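Long-range contact in YciF Bacterial Stress Response Protein (Salmonella enterica subsp. enterica serovar Typhimurium, PDB 4ERU), which is of unknown function but belongs to a ferritin-like family of helical-bundle proteins, is probably involved in the bacterial stress response and binds two magnesium ions: residues Lys33-Ala37 with Ala88-Ile92. Sequence-based numbering, arbitrary orientation.
Sequences KLARA and ANEVI. With MLT (D-malate), chain C.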
ATOM      1  N   LYS A  33     -11.947  -8.920 -14.627  1.00 44.33           N
ATOM      2  CA  LYS A  33     -11.840  -7.824 -15.559  1.00 45.84           C
ATOM      3  C   LYS A  33     -10.391  -7.434 -15.822  1.00 48.72           C
ATOM      4  O   LYS A  33     -10.005  -7.165 -16.973  1.00 44.64           O
ATOM      5  CB  LYS A  33     -12.610  -6.618 -15.044  1.00 50.23           C
ATOM      6  CG  LYS A  33     -12.188  -5.382 -15.776  1.00 52.72           C
ATOM      7  CD  LYS A  33     -13.347  -4.632 -16.259  1.00 60.00           C
ATOM      8  CE  LYS A  33     -13.723  -3.567 -15.306  1.00 59.18           C
ATOM      9  NZ  LYS A  33     -14.117  -2.458 -16.207  1.00 57.27           N
ATOM     10  N   LEU A  34      -9.575  -7.417 -14.759  1.00 49.20           N
ATOM     11  CA  LEU A  34      -8.159  -7.120 -14.940  1.00 47.43           C
ATOM     12  C   LEU A  34      -7.513  -8.149 -15.868  1.00 43.25           C
ATOM     13  O   LEU A  34      -6.721  -7.790 -16.744  1.00 45.28           O
ATOM     14  CB  LEU A  34      -7.405  -7.053 -13.587  1.00 42.62           C
ATOM     15  CG  LEU A  34      -7.909  -6.023 -12.582  1.00 44.76           C
ATOM     16  CD1 LEU A  34      -7.030  -5.919 -11.309  1.00 45.14           C
ATOM     17  CD2 LEU A  34      -8.069  -4.630 -13.238  1.00 48.50           C
ATOM     18  N   ALA A  35      -7.860  -9.420 -15.692  1.00 45.38           N
ATOM     19  CA  ALA A  35      -7.296 -10.441 -16.533  1.00 47.35           C
ATOM     20  C   ALA A  35      -7.696 -10.223 -17.992  1.00 47.37           C
ATOM     21  O   ALA A  35      -6.869 -10.412 -18.875  1.00 53.50           O
ATOM     22  CB  ALA A  35      -7.698 -11.862 -16.055  1.00 38.46           C
ATOM     23  N   ARG A  36      -8.933  -9.779 -18.242  1.00 48.44           N
ATOM     24  CA  ARG A  36      -9.420  -9.592 -19.642  1.00 51.20           C
ATOM     25  C   ARG A  36      -8.816  -8.368 -20.283  1.00 50.02           C
ATOM     26  O   ARG A  36      -8.577  -8.357 -21.488  1.00 51.39           O
ATOM     27  CB  ARG A  36     -10.941  -9.401 -19.684  1.00 48.99           C
ATOM     28  CG  ARG A  36     -11.718 -10.574 -19.253  1.00 44.96           C
ATOM     29  CD  ARG A  36     -13.199 -10.415 -19.613  1.00 49.73           C
ATOM     30  NE  ARG A  36     -13.881  -9.281 -18.992  1.00 42.72           N
ATOM     31  CZ  ARG A  36     -14.467  -9.263 -17.791  1.00 43.32           C
ATOM     32  NH1 ARG A  36     -14.466 -10.320 -16.985  1.00 39.55           N
ATOM     33  NH2 ARG A  36     -15.066  -8.155 -17.384  1.00 44.54           N
ATOM     34  N   ALA A  37      -8.573  -7.344 -19.458  1.00 49.16           N
ATOM     35  CA  ALA A  37      -8.157  -6.022 -19.918  1.00 47.58           C
ATOM     36  C   ALA A  37      -6.743  -5.998 -20.475  1.00 49.15           C
ATOM     37  O   ALA A  37      -6.362  -5.071 -21.196  1.00 51.47           O
ATOM     38  CB  ALA A  37      -8.303  -5.000 -18.801  1.00 50.71           C
ATOM     39  N   ALA A  88      -7.507   1.064 -10.795  1.00 44.96           N
ATOM     40  CA  ALA A  88      -7.208   0.069 -11.826  1.00 43.47           C
ATOM     41  C   ALA A  88      -8.242   0.152 -12.955  1.00 48.02           C
ATOM     42  O   ALA A  88      -7.880   0.054 -14.142  1.00 45.95           O
ATOM     43  CB  ALA A  88      -7.159  -1.336 -11.238  1.00 45.71           C
ATOM     44  N   ASN A  89      -9.517   0.349 -12.600  1.00 46.05           N
ATOM     45  CA  ASN A  89     -10.552   0.494 -13.622  1.00 45.82           C
ATOM     46  C   ASN A  89     -10.413   1.762 -14.446  1.00 48.77           C
ATOM     47  O   ASN A  89     -10.694   1.727 -15.647  1.00 49.65           O
ATOM     48  CB  ASN A  89     -11.977   0.341 -13.045  1.00 51.98           C
ATOM     49  CG  ASN A  89     -12.237  -1.070 -12.544  1.00 60.05           C
ATOM     50  OD1 ASN A  89     -11.677  -2.040 -13.075  1.00 59.66           O
ATOM     51  ND2 ASN A  89     -13.040  -1.194 -11.492  1.00 63.37           N
ATOM     52  N   GLU A  90      -9.995   2.862 -13.811  1.00 48.41           N
ATOM     53  CA  GLU A  90      -9.732   4.116 -14.527  1.00 52.85           C
ATOM     54  C   GLU A  90      -8.561   3.933 -15.517  1.00 52.44           C
ATOM     55  O   GLU A  90      -8.571   4.469 -16.618  1.00 54.33           O
ATOM     56  CB  GLU A  90      -9.445   5.282 -13.561  1.00 56.79           C
ATOM     57  CG  GLU A  90      -9.399   6.688 -14.277  1.00 93.03           C
ATOM     58  CD  GLU A  90      -8.739   7.837 -13.443  1.00107.88           C
ATOM     59  OE1 GLU A  90      -8.093   7.540 -12.400  1.00107.23           O
ATOM     60  OE2 GLU A  90      -8.857   9.040 -13.844  1.00107.98           O
ATOM     61  N   VAL A  91      -7.557   3.164 -15.116  1.00 48.82           N
ATOM     62  CA  VAL A  91      -6.482   2.834 -16.010  1.00 49.95           C
ATOM     63  C   VAL A  91      -7.028   2.190 -17.287  1.00 47.22           C
ATOM     64  O   VAL A  91      -6.635   2.574 -18.390  1.00 45.18           O
ATOM     65  CB  VAL A  91      -5.417   1.932 -15.309  1.00 54.99           C
ATOM     66  CG1 VAL A  91      -4.541   1.197 -16.331  1.00 55.43           C
ATOM     67  CG2 VAL A  91      -4.568   2.796 -14.340  1.00 54.45           C
ATOM     68  N   ILE A  92      -7.923   1.220 -17.143  1.00 47.57           N
ATOM     69  CA  ILE A  92      -8.490   0.536 -18.312  1.00 51.00           C
ATOM     70  C   ILE A  92      -9.247   1.497 -19.244  1.00 55.99           C
ATOM     71  O   ILE A  92      -9.058   1.456 -20.463  1.00 57.54           O
ATOM     72  CB  ILE A  92      -9.384  -0.639 -17.905  1.00 49.57           C
ATOM     73  CG1 ILE A  92      -8.575  -1.675 -17.102  1.00 43.71           C
ATOM     74  CG2 ILE A  92     -10.048  -1.242 -19.137  1.00 52.25           C
ATOM     75  CD1 ILE A  92      -9.475  -2.671 -16.308  1.00 50.27           C
TER
HETATM   76  C1  MLT C 201     -11.992  -3.253 -21.795  1.00 74.63           C
HETATM   77  O1  MLT C 201     -12.089  -2.007 -21.821  1.00 76.50           O
HETATM   78  O2  MLT C 201     -10.986  -3.865 -22.212  1.00 65.53           O
HETATM   79  C2  MLT C 201     -13.138  -4.045 -21.238  1.00 77.47           C
HETATM   80  O3  MLT C 201     -13.961  -3.191 -20.437  1.00 77.26           O
HETATM   81  C3  MLT C 201     -12.599  -5.182 -20.378  1.00 70.59           C
HETATM   82  C4  MLT C 201     -13.738  -6.081 -19.960  1.00 62.80           C
HETATM   83  O4  MLT C 201     -14.488  -5.703 -19.035  1.00 54.99           O
HETATM   84  O5  MLT C 201     -13.884  -7.168 -20.555  1.00 58.00           O
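I92 of helix 79-93 reaches across to K33, L34 and A37 of helix 9-37, a worked example of how one branched side chain can both join two helices of a ferritin-like bundle and line a ligand pocket. The axes of segments 33-37 and 88-92 come within 11.0 Å at an angle of 27°, a separation bridged by side chains. From the CB of I92 the two branches part. CG2, anti to the backbone N, turns to the bound D-malate and lies 3.5 Å from its O1. CG1, anti to the carbonyl carbon (chi1 -60°), turns to the facing helix, passing 3.7 Å from the CB of A37. At the tip, CD1 settles among three neighbours: A37 CB at 3.6 Å, K33 CG, and CD2 of L34, whose side chain meets it at about a right angle. The same L34 methyl also packs on A88 CB, extending the apolar seam toward the preceding turn. K33 spans the margin of this seam, its bent chain bringing CE to 3.4 Å from N89 OD1 while CD lies beside malate O4. R101 of helix 99-130 completes the malate pocket and hydrogen-bonds to the carbonyl of A37. R36 grips one malate carboxylate with two nitrogens: NE donates to O5 almost straight, with an N-H...O angle of 172°, and NH2 to O4 over 3.0 Å, with O4 in the guanidinium plane.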